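Local coordinates for protein epidermin decarboxylase (Staphylococcus epidermidis, PDB 1G63) that catalyses the FMN-dependent oxidative decarboxylation of the C-terminal cysteine residue of the epidermin precursor peptide, working as a homododecamer of Rossmann-like subunits, at residues 6-10 against 99-103; 21-25 against 162-168; 37-41 against 57-61. All coordinates share one frame; numbering follows the deposited sequence.

Contact 1. Residues 6-10 against 99-103; sequences LICAT and LTTVC. With FMN (flavin mononucleotide), chain N; FMN (flavin mononucleotide), chain M.
L99 lays its branch point and CD1 against the side chain of C8. C8 CB is 3.6 Å from L99 CG and equally near CD1. CG of L99 stands anti to the backbone N (chi1 179°), which carries the isobutyl group from helix 98-105 down onto strand 5-9. The same CD1 reaches past C8 to the strand backbone, 3.3 Å from A9 O. It also meets T10 CG2, and there the two side chains cross at about a right angle. L99 therefore spans C8, A9 and T10, the last two strand residues and the one after them.

At the other end, L6 and V102 approach tip to tip, with L6 CD2 4.0 Å from V102 CG1. Between these ends, C8 SG lies 4.2 Å from C103 SG. That is van der Waals distance, not a disulfide. The strand and helix segments run at 130° to each other, and all the touching residues are buried. V71 and H67, the active-site histidine, also pack on V102.

The two segments reach different flavins. T10 follows the last strand residue, and its CB is 3.3 Å from O2P of one FMN. Its OG1 is turned to P81 O, with which it hydrogen-bonds. T101 lies on the helix face turned away from the strand. Its OG1 accepts a 3.0 Å hydrogen bond from O3' of a second FMN, whose phosphate end is held by another subunit. T101 OG1 is itself bonded to N97 O.

No hydrogen bond crosses between strand and helix. Leucine, valine and cysteine carbons and sulfurs hold this join of the Rossmann-like core. Apolar packing thus ties together two elements that meet separate cofactors.

Contact 2. Residues 21-25 against 162-168; sequences YIVEL and MPNIENV
Y21 OH donates a hydrogen bond of 2.7 Å to P163 O. The donor sits 16° off the carbonyl plane, with a C=O...O angle of 141°. The phenol reaches this oxygen because CG is anti to the carbonyl carbon (chi1 -73°), sending the ring out from helix 18-25 to the chain just before helix 165-172. P163 O lies at the ring edge, near its plane. M162 CB is 3.4 Å from Y21 OH, and the M162 and Y21 side chains cross at about a right angle. V168 CG1 is a more distant neighbour at the ring edge.

The apolar part of the contact lies one turn on. L25 and I165 slide past each other in opposite directions, bringing L25 CD2 to 3.5 Å from I165 CD1. L25 CD2 also meets V168 CG2 at 4.1 Å, crossing that side chain roughly at right angles. E24 lies beside I165, but their closest approach is doubtful.

N164 is the N-cap of helix 165-172 and forms a capping box with N167. The N164 N to N167 OD1 bond of the box is weak. F113 of strand 110-114 packs on P163 and V168.

One phenol hydrogen bond links helix 18-25 to the chain ahead of the capped helix start and gives P163 O a donor, while aliphatic contacts join the two helices beside it.

Contact 3. Residues 37-41 against 57-61; sequences SPSSK and YDEIK. With FMN (flavin mononucleotide), chain N.
The turn that follows strand 32-36 belongs to the FMN phosphate site, and its far side meets the loop after strand 56-57. K41 carries most of the contact with 57-61. Extended beyond CG, the K41 chain spans the distance to this loop and sets NZ among D58, E59 and I60. K41 NZ and I60 meet tip to tip, with NZ 3.5 Å from I60 CD1. The salt bridge from K41 NZ to D58 OD2 is long, at 3.8 Å. A water makes the firmer link: it accepts from K41 NZ at 3.2 Å and from E59 N, and it donates to E59 OE2 at 3.1 Å. One water thus joins the lysine to both the backbone and the carboxylate of E59. The other oxygen, E59 OE1, takes L98 N. The P38 and E59 side chains cross at about a right angle, with P38 CG 3.9 Å from E59 OE2.

D58 OD2 also accepts from I60 N at 3.0 Å, forming an Asx turn. I60 N comes from above the carboxylate plane, 48° out of it. The aspartate therefore shapes its own loop while facing the lysine, whose positive charge would be expected to stabilise the carboxylate.

On the flavin side, S37 OG donates a 2.9 Å hydrogen bond to O2P of the FMN. The turn is closed from within: S37 O accepts from S40 N and, at 2.5 Å, from S40 OG. The S40 hydroxyl lies in the carbonyl plane and donates onto a lone pair of S37 O.

This is a surface contact. It bridges the loops that leave the C-terminal ends of two neighbouring parallel strands, 32-36 and 56-57. The second loop runs on to helix 67-72, and E59 ties it to the start of helix 98-105.

How the contacts relate
Contact 1 is central. Its centre is about 17 Å from that of contact 2 and about 10 Å from that of contact 3. Strand 5-9 is covered on one face by helix 98-105; I7, pointing the other way, packs on helix 18-25, with I7 CD1 4.0 Å from L25 CD1 of contact 2. Contacts 1 and 3 share an FMN, whose phosphate lies near T10 and S37. A9 O and S37 N, 3.0 Å apart, probably hydrogen-bond. Contacts 2 and 3 do not touch; their nearest atoms are about 10 Å apart. The active-site H67 is about 4 Å from V102 and about 9 Å from E59, side chain to side chain.

Contact 1. Residues 6-10 against 99-103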
loop_
_atom_site.group_PDB
_atom_site.type_symbol
_atom_site.label_atom_id
_atom_site.label_comp_id
_atom_site.label_asym_id
_atom_site.label_seq_id
_atom_site.Cartn_x
_atom_site.Cartn_y
_atom_site.Cartn_z
ATOM N N LEU B 6 7.064 3.056 36.661
ATOM C CA LEU B 6 7.076 3.135 35.206
ATOM C C LEU B 6 8.496 3.113 34.659
ATOM O O LEU B 6 9.367 3.836 35.145
ATOM C CB LEU B 6 6.382 4.413 34.730
ATOM C CG LEU B 6 6.518 4.756 33.240
ATOM C CD1 LEU B 6 5.974 3.619 32.384
ATOM C CD2 LEU B 6 5.783 6.051 32.937
ATOM N N ILE B 7 8.730 2.266 33.662
ATOM C CA ILE B 7 10.040 2.190 33.034
ATOM C C ILE B 7 9.950 2.877 31.679
ATOM O O ILE B 7 9.090 2.550 30.864
ATOM C CB ILE B 7 10.500 0.739 32.773
ATOM C CG1 ILE B 7 10.784 0.022 34.090
ATOM C CG2 ILE B 7 11.757 0.743 31.883
ATOM C CD1 ILE B 7 11.177 -1.435 33.901
ATOM N N CYS B 8 10.828 3.843 31.455
ATOM C CA CYS B 8 10.888 4.539 30.177
ATOM C C CYS B 8 12.160 4.018 29.516
ATOM O O CYS B 8 13.263 4.385 29.915
ATOM C CB CYS B 8 10.962 6.058 30.386
ATOM S SG CYS B 8 9.384 6.791 30.947
ATOM N N ALA B 9 11.998 3.136 28.533
ATOM C CA ALA B 9 13.132 2.536 27.830
ATOM C C ALA B 9 13.479 3.268 26.534
ATOM O O ALA B 9 12.604 3.607 25.737
ATOM C CB ALA B 9 12.844 1.068 27.541
ATOM N N THR B 10 14.770 3.492 26.329
ATOM C CA THR B 10 15.254 4.187 25.146
ATOM C C THR B 10 16.125 3.288 24.273
ATOM O O THR B 10 16.500 2.173 24.675
ATOM C CB THR B 10 16.039 5.463 25.539
ATOM O OG1 THR B 10 17.246 5.109 26.229
ATOM C CG2 THR B 10 15.182 6.345 26.438
ATOM N N LEU B 99 7.446 9.371 25.657
ATOM C CA LEU B 99 8.383 9.073 26.739
ATOM C C LEU B 99 9.004 10.346 27.298
ATOM O O LEU B 99 9.000 10.612 28.499
ATOM C CB LEU B 99 9.497 8.152 26.236
ATOM C CG LEU B 99 10.597 7.754 27.231
ATOM C CD1 LEU B 99 11.215 6.422 26.806
ATOM C CD2 LEU B 99 11.673 8.842 27.312
ATOM N N THR B 100 9.531 11.135 26.391
ATOM C CA THR B 100 10.194 12.359 26.736
ATOM C C THR B 100 9.210 13.411 27.313
ATOM O O THR B 100 9.581 14.234 28.155
ATOM C CB THR B 100 10.965 12.812 25.482
ATOM O OG1 THR B 100 12.173 13.451 25.870
ATOM C CG2 THR B 100 10.144 13.711 24.634
ATOM N N THR B 101 7.946 13.359 26.892
ATOM C CA THR B 101 6.935 14.281 27.426
ATOM C C THR B 101 6.572 13.849 28.855
ATOM O O THR B 101 6.283 14.679 29.722
ATOM C CB THR B 101 5.645 14.283 26.566
ATOM O OG1 THR B 101 5.923 14.863 25.291
ATOM C CG2 THR B 101 4.541 15.080 27.245
ATOM N N VAL B 102 6.575 12.541 29.087
ATOM C CA VAL B 102 6.286 11.999 30.408
ATOM C C VAL B 102 7.407 12.392 31.374
ATOM O O VAL B 102 7.148 12.728 32.534
ATOM C CB VAL B 102 6.148 10.449 30.355
ATOM C CG1 VAL B 102 6.346 9.831 31.745
ATOM C CG2 VAL B 102 4.770 10.084 29.811
ATOM N N CYS B 103 8.646 12.363 30.888
ATOM C CA CYS B 103 9.792 12.719 31.711
ATOM C C CYS B 103 9.816 14.193 32.092
ATOM O O CYS B 103 10.296 14.536 33.164
ATOM C CB CYS B 103 11.102 12.328 31.015
ATOM S SG CYS B 103 11.369 10.542 30.935
HETATM N N1 FMN N . 22.808 5.264 22.291
HETATM C C2 FMN N . 23.039 5.294 23.641
HETATM O O2 FMN N . 22.936 6.280 24.312
HETATM N N3 FMN N . 23.433 4.083 24.302
HETATM C C4 FMN N . 23.605 2.885 23.698
HETATM O O4 FMN N . 23.978 1.900 24.355
HETATM C C4A FMN N . 23.386 2.857 22.246
HETATM N N5 FMN N . 23.483 1.722 21.565
HETATM C C5A FMN N . 23.105 1.688 20.252
HETATM C C6 FMN N . 23.107 0.419 19.524
HETATM C C7 FMN N . 22.874 0.332 18.182
HETATM C C7M FMN N . 22.874 -1.022 17.457
HETATM C C8 FMN N . 22.362 1.521 17.469
HETATM C C8M FMN N . 21.957 1.452 16.016
HETATM C C9 FMN N . 22.382 2.740 18.139
HETATM C C9A FMN N . 22.731 2.875 19.497
HETATM N N10 FMN N . 22.744 4.100 20.234
HETATM C C10 FMN N . 22.956 4.130 21.607
HETATM C "C1'" FMN N . 22.355 5.350 19.564
HETATM C "C2'" FMN N . 20.853 5.626 19.822
HETATM O "O2'" FMN N . 19.975 4.582 19.396
HETATM C "C3'" FMN N . 20.434 6.922 19.130
HETATM O "O3'" FMN N . 21.185 8.041 19.704
HETATM C "C4'" FMN N . 18.950 7.252 19.189
HETATM O "O4'" FMN N . 18.634 8.388 18.346
HETATM C "C5'" FMN N . 18.413 7.498 20.591
HETATM O "O5'" FMN N . 16.982 7.679 20.560
HETATM P P FMN N . 16.069 7.630 21.857
HETATM O O1P FMN N . 16.600 8.657 22.807
HETATM O O2P FMN N . 16.099 6.246 22.383
HETATM O O3P FMN N . 14.636 7.998 21.329
HETATM N N1 FMN M . 1.693 19.688 25.515
HETATM C C2 FMN M . 1.657 21.008 25.893
HETATM O O2 FMN M . 2.622 21.709 25.996
HETATM N N3 FMN M . 0.396 21.594 26.190
HETATM C C4 FMN M . -0.797 20.962 26.139
HETATM O O4 FMN M . -1.829 21.566 26.451
HETATM C C4A FMN M . -0.764 19.540 25.766
HETATM N N5 FMN M . -1.883 18.839 25.644
HETATM C C5A FMN M . -1.829 17.579 25.134
HETATM C C6 FMN M . -3.066 16.838 24.899
HETATM C C7 FMN M . -3.086 15.519 24.518
HETATM C C7M FMN M . -4.413 14.779 24.264
HETATM C C8 FMN M . -1.824 14.879 24.095
HETATM C C8M FMN M . -1.805 13.482 23.535
HETATM C C9 FMN M . -0.635 15.563 24.343
HETATM C C9A FMN M . -0.584 16.882 24.844
HETATM N N10 FMN M . 0.604 17.629 25.085
HETATM C C10 FMN M . 0.567 18.970 25.441
HETATM C "C1'" FMN M . 1.919 17.023 24.791
HETATM C "C2'" FMN M . 2.370 17.433 23.369
HETATM O "O2'" FMN M . 1.454 17.068 22.327
HETATM C "C3'" FMN M . 3.726 16.809 23.049
HETATM O "O3'" FMN M . 4.714 17.301 23.994
HETATM C "C4'" FMN M . 4.251 17.040 21.640
HETATM O "O4'" FMN M . 5.437 16.248 21.403
HETATM C "C5'" FMN M . 4.538 18.494 21.302
HETATM O "O5'" FMN M . 4.909 18.627 19.919
HETATM P P FMN M . 4.940 20.000 19.146
HETATM O O1P FMN M . 5.844 20.890 19.903
HETATM O O2P FMN M . 3.546 20.530 19.027
HETATM O O3P FMN M . 5.509 19.636 17.724
#

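Contact 2. Residues 21-25 against 162-168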
loop_
_atom_site.group_PDB
_atom_site.type_symbol
_atom_site.label_atom_id
_atom_site.label_comp_id
_atom_site.label_asym_id
_atom_site.label_seq_id
_atom_site.Cartn_x
_atom_site.Cartn_y
_atom_site.Cartn_z
ATOM N N TYR B 21 14.644 -6.998 33.851
ATOM C CA TYR B 21 14.399 -6.046 34.919
ATOM C C TYR B 21 12.938 -6.070 35.338
ATOM O O TYR B 21 12.624 -5.981 36.524
ATOM C CB TYR B 21 14.772 -4.626 34.482
ATOM C CG TYR B 21 16.254 -4.369 34.383
ATOM C CD1 TYR B 21 16.971 -4.715 33.242
ATOM C CD2 TYR B 21 16.945 -3.788 35.442
ATOM C CE1 TYR B 21 18.343 -4.486 33.158
ATOM C CE2 TYR B 21 18.317 -3.556 35.370
ATOM C CZ TYR B 21 19.008 -3.907 34.224
ATOM O OH TYR B 21 20.363 -3.673 34.148
ATOM N N ILE B 22 12.048 -6.195 34.358
ATOM C CA ILE B 22 10.618 -6.198 34.621
ATOM C C ILE B 22 10.189 -7.270 35.608
ATOM O O ILE B 22 9.633 -6.969 36.666
ATOM C CB ILE B 22 9.826 -6.370 33.317
ATOM C CG1 ILE B 22 10.131 -5.198 32.383
ATOM C CG2 ILE B 22 8.339 -6.446 33.616
ATOM C CD1 ILE B 22 9.516 -5.327 31.001
ATOM N N VAL B 23 10.447 -8.524 35.260
ATOM C CA VAL B 23 10.065 -9.633 36.123
ATOM C C VAL B 23 10.664 -9.487 37.525
ATOM O O VAL B 23 10.025 -9.813 38.528
ATOM C CB VAL B 23 10.495 -10.983 35.501
ATOM C CG1 VAL B 23 11.969 -10.940 35.137
ATOM C CG2 VAL B 23 10.201 -12.124 36.474
ATOM N N GLU B 24 11.890 -8.979 37.585
ATOM C CA GLU B 24 12.580 -8.782 38.853
ATOM C C GLU B 24 11.899 -7.692 39.688
ATOM O O GLU B 24 11.618 -7.884 40.871
ATOM C CB GLU B 24 14.036 -8.397 38.588
ATOM C CG GLU B 24 14.942 -8.567 39.789
ATOM C CD GLU B 24 15.373 -10.004 39.995
ATOM O OE1 GLU B 24 15.963 -10.299 41.054
ATOM O OE2 GLU B 24 15.130 -10.832 39.093
ATOM N N LEU B 25 11.635 -6.550 39.057
ATOM C CA LEU B 25 10.997 -5.420 39.721
ATOM C C LEU B 25 9.538 -5.677 40.088
ATOM O O LEU B 25 9.002 -5.034 40.988
ATOM C CB LEU B 25 11.087 -4.175 38.836
ATOM C CG LEU B 25 12.491 -3.620 38.593
ATOM C CD1 LEU B 25 12.450 -2.530 37.536
ATOM C CD2 LEU B 25 13.053 -3.083 39.897
ATOM N N MET B 162 25.469 -2.396 32.611
ATOM C CA MET B 162 24.107 -2.261 33.099
ATOM C C MET B 162 24.045 -2.436 34.623
ATOM O O MET B 162 24.788 -3.232 35.207
ATOM C CB MET B 162 23.196 -3.283 32.398
ATOM C CG MET B 162 22.844 -2.928 30.939
ATOM S SD MET B 162 21.549 -1.647 30.733
ATOM C CE MET B 162 22.419 -0.292 31.136
ATOM N N PRO B 163 23.153 -1.685 35.285
ATOM C CA PRO B 163 22.989 -1.751 36.740
ATOM C C PRO B 163 22.383 -3.079 37.208
ATOM O O PRO B 163 21.449 -3.593 36.594
ATOM C CB PRO B 163 22.037 -0.591 37.045
ATOM C CG PRO B 163 22.047 0.260 35.802
ATOM C CD PRO B 163 22.191 -0.737 34.701
ATOM N N ASN B 164 22.916 -3.622 38.297
ATOM C CA ASN B 164 22.392 -4.851 38.885
ATOM C C ASN B 164 21.017 -4.449 39.453
ATOM O O ASN B 164 20.808 -3.284 39.786
ATOM C CB ASN B 164 23.351 -5.321 39.990
ATOM C CG ASN B 164 22.790 -6.465 40.819
ATOM O OD1 ASN B 164 21.948 -6.258 41.703
ATOM N ND2 ASN B 164 23.254 -7.685 40.539
ATOM N N ILE B 165 20.079 -5.386 39.553
ATOM C CA ILE B 165 18.746 -5.051 40.061
ATOM C C ILE B 165 18.783 -4.529 41.501
ATOM O O ILE B 165 17.905 -3.778 41.928
ATOM C CB ILE B 165 17.786 -6.263 39.938
ATOM C CG1 ILE B 165 16.353 -5.769 39.720
ATOM C CG2 ILE B 165 17.882 -7.148 41.158
ATOM C CD1 ILE B 165 15.716 -5.092 40.902
ATOM N N GLU B 166 19.814 -4.922 42.240
ATOM C CA GLU B 166 19.996 -4.474 43.616
ATOM C C GLU B 166 20.415 -2.999 43.557
ATOM O O GLU B 166 20.062 -2.197 44.424
ATOM C CB GLU B 166 21.088 -5.312 44.287
ATOM C CG GLU B 166 21.578 -4.768 45.617
ATOM C CD GLU B 166 23.068 -5.037 45.844
ATOM O OE1 GLU B 166 23.610 -4.560 46.869
ATOM O OE2 GLU B 166 23.699 -5.721 45.000
ATOM N N ASN B 167 21.172 -2.656 42.518
ATOM C CA ASN B 167 21.637 -1.293 42.306
ATOM C C ASN B 167 20.478 -0.318 42.039
ATOM O O ASN B 167 20.416 0.750 42.651
ATOM C CB ASN B 167 22.625 -1.244 41.129
ATOM C CG ASN B 167 23.987 -1.859 41.462
ATOM O OD1 ASN B 167 24.797 -2.123 40.561
ATOM N ND2 ASN B 167 24.251 -2.074 42.748
ATOM N N VAL B 168 19.556 -0.670 41.145
ATOM C CA VAL B 168 18.454 0.248 40.868
ATOM C C VAL B 168 17.467 0.297 42.034
ATOM O O VAL B 168 16.792 1.301 42.240
ATOM C CB VAL B 168 17.710 -0.080 39.520
ATOM C CG1 VAL B 168 18.679 -0.668 38.524
ATOM C CG2 VAL B 168 16.551 -0.991 39.741
#

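Contact 3. Residues 37-41 against 57-61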
loop_
_atom_site.group_PDB
_atom_site.type_symbol
_atom_site.label_atom_id
_atom_site.label_comp_id
_atom_site.label_asym_id
_atom_site.label_seq_id
_atom_site.Cartn_x
_atom_site.Cartn_y
_atom_site.Cartn_z
ATOM N N SER B 37 10.732 4.503 23.580
ATOM C CA SER B 37 11.002 5.621 22.693
ATOM C C SER B 37 10.817 5.045 21.282
ATOM O O SER B 37 11.044 3.860 21.051
ATOM C CB SER B 37 12.437 6.115 22.870
ATOM O OG SER B 37 13.376 5.212 22.313
ATOM N N PRO B 38 10.381 5.869 20.325
ATOM C CA PRO B 38 10.186 5.383 18.951
ATOM C C PRO B 38 11.361 4.566 18.411
ATOM O O PRO B 38 11.171 3.501 17.821
ATOM C CB PRO B 38 9.971 6.670 18.160
ATOM C CG PRO B 38 9.245 7.528 19.155
ATOM C CD PRO B 38 10.014 7.293 20.439
ATOM N N SER B 39 12.576 5.055 18.626
ATOM C CA SER B 39 13.762 4.367 18.131
ATOM C C SER B 39 14.046 3.012 18.765
ATOM O O SER B 39 14.644 2.140 18.129
ATOM C CB SER B 39 14.998 5.248 18.291
ATOM O OG SER B 39 14.897 6.397 17.488
ATOM N N SER B 40 13.636 2.824 20.008
ATOM C CA SER B 40 13.907 1.556 20.664
ATOM C C SER B 40 13.135 0.411 20.002
ATOM O O SER B 40 13.467 -0.757 20.166
ATOM C CB SER B 40 13.593 1.656 22.167
ATOM O OG SER B 40 12.266 2.075 22.390
ATOM N N LYS B 41 12.120 0.755 19.223
ATOM C CA LYS B 41 11.313 -0.251 18.538
ATOM C C LYS B 41 12.071 -0.928 17.396
ATOM O O LYS B 41 11.595 -1.901 16.815
ATOM C CB LYS B 41 10.014 0.385 18.045
ATOM C CG LYS B 41 9.207 0.978 19.204
ATOM C CD LYS B 41 8.013 1.809 18.760
ATOM C CE LYS B 41 7.312 2.436 19.977
ATOM N NZ LYS B 41 6.198 3.353 19.604
ATOM N N TYR B 57 2.407 1.321 27.457
ATOM C CA TYR B 57 1.888 2.545 26.866
ATOM C C TYR B 57 2.465 2.681 25.461
ATOM O O TYR B 57 3.670 2.859 25.289
ATOM C CB TYR B 57 2.261 3.752 27.724
ATOM C CG TYR B 57 1.688 3.687 29.121
ATOM C CD1 TYR B 57 2.513 3.467 30.223
ATOM C CD2 TYR B 57 0.320 3.825 29.338
ATOM C CE1 TYR B 57 1.990 3.386 31.504
ATOM C CE2 TYR B 57 -0.216 3.744 30.613
ATOM C CZ TYR B 57 0.622 3.527 31.696
ATOM O OH TYR B 57 0.096 3.462 32.967
ATOM N N ASP B 58 1.596 2.581 24.460
ATOM C CA ASP B 58 1.997 2.657 23.057
ATOM C C ASP B 58 1.383 3.883 22.383
ATOM O O ASP B 58 0.179 3.922 22.135
ATOM C CB ASP B 58 1.548 1.375 22.346
ATOM C CG ASP B 58 2.025 1.290 20.907
ATOM O OD1 ASP B 58 1.763 0.247 20.274
ATOM O OD2 ASP B 58 2.653 2.248 20.403
ATOM N N GLU B 59 2.214 4.879 22.085
ATOM C CA GLU B 59 1.730 6.110 21.457
ATOM C C GLU B 59 1.316 5.950 19.982
ATOM O O GLU B 59 0.665 6.833 19.418
ATOM C CB GLU B 59 2.787 7.213 21.582
ATOM C CG GLU B 59 4.059 6.951 20.810
ATOM C CD GLU B 59 5.154 7.939 21.142
ATOM O OE1 GLU B 59 4.969 9.154 20.922
ATOM O OE2 GLU B 59 6.210 7.498 21.633
ATOM N N ILE B 60 1.693 4.838 19.353
ATOM C CA ILE B 60 1.312 4.611 17.968
ATOM C C ILE B 60 -0.096 4.044 17.964
ATOM O O ILE B 60 -0.943 4.460 17.173
ATOM C CB ILE B 60 2.253 3.620 17.268
ATOM C CG1 ILE B 60 3.624 4.263 17.066
ATOM C CG2 ILE B 60 1.668 3.214 15.928
ATOM C CD1 ILE B 60 4.654 3.319 16.494
ATOM N N LYS B 61 -0.342 3.096 18.862
ATOM C CA LYS B 61 -1.650 2.477 18.982
ATOM C C LYS B 61 -2.648 3.525 19.462
ATOM O O LYS B 61 -3.814 3.527 19.064
ATOM C CB LYS B 61 -1.592 1.317 19.976
ATOM C CG LYS B 61 -2.933 0.647 20.244
ATOM C CD LYS B 61 -2.790 -0.454 21.288
ATOM C CE LYS B 61 -4.126 -1.099 21.615
ATOM N NZ LYS B 61 -3.969 -2.214 22.601
HETATM N N1 FMN N . 22.808 5.264 22.291
HETATM C C2 FMN N . 23.039 5.294 23.641
HETATM O O2 FMN N . 22.936 6.280 24.312
HETATM N N3 FMN N . 23.433 4.083 24.302
HETATM C C4 FMN N . 23.605 2.885 23.698
HETATM O O4 FMN N . 23.978 1.900 24.355
HETATM C C4A FMN N . 23.386 2.857 22.246
HETATM N N5 FMN N . 23.483 1.722 21.565
HETATM C C5A FMN N . 23.105 1.688 20.252
HETATM C C6 FMN N . 23.107 0.419 19.524
HETATM C C7 FMN N . 22.874 0.332 18.182
HETATM C C7M FMN N . 22.874 -1.022 17.457
HETATM C C8 FMN N . 22.362 1.521 17.469
HETATM C C8M FMN N . 21.957 1.452 16.016
HETATM C C9 FMN N . 22.382 2.740 18.139
HETATM C C9A FMN N . 22.731 2.875 19.497
HETATM N N10 FMN N . 22.744 4.100 20.234
HETATM C C10 FMN N . 22.956 4.130 21.607
HETATM C "C1'" FMN N . 22.355 5.350 19.564
HETATM C "C2'" FMN N . 20.853 5.626 19.822
HETATM O "O2'" FMN N . 19.975 4.582 19.396
HETATM C "C3'" FMN N . 20.434 6.922 19.130
HETATM O "O3'" FMN N . 21.185 8.041 19.704
HETATM C "C4'" FMN N . 18.950 7.252 19.189
HETATM O "O4'" FMN N . 18.634 8.388 18.346
HETATM C "C5'" FMN N . 18.413 7.498 20.591
HETATM O "O5'" FMN N . 16.982 7.679 20.560
HETATM P P FMN N . 16.069 7.630 21.857
HETATM O O1P FMN N . 16.600 8.657 22.807
HETATM O O2P FMN N . 16.099 6.246 22.383
HETATM O O3P FMN N . 14.636 7.998 21.329
HETATM O O HOH W 1 5.269 4.637 22.337
#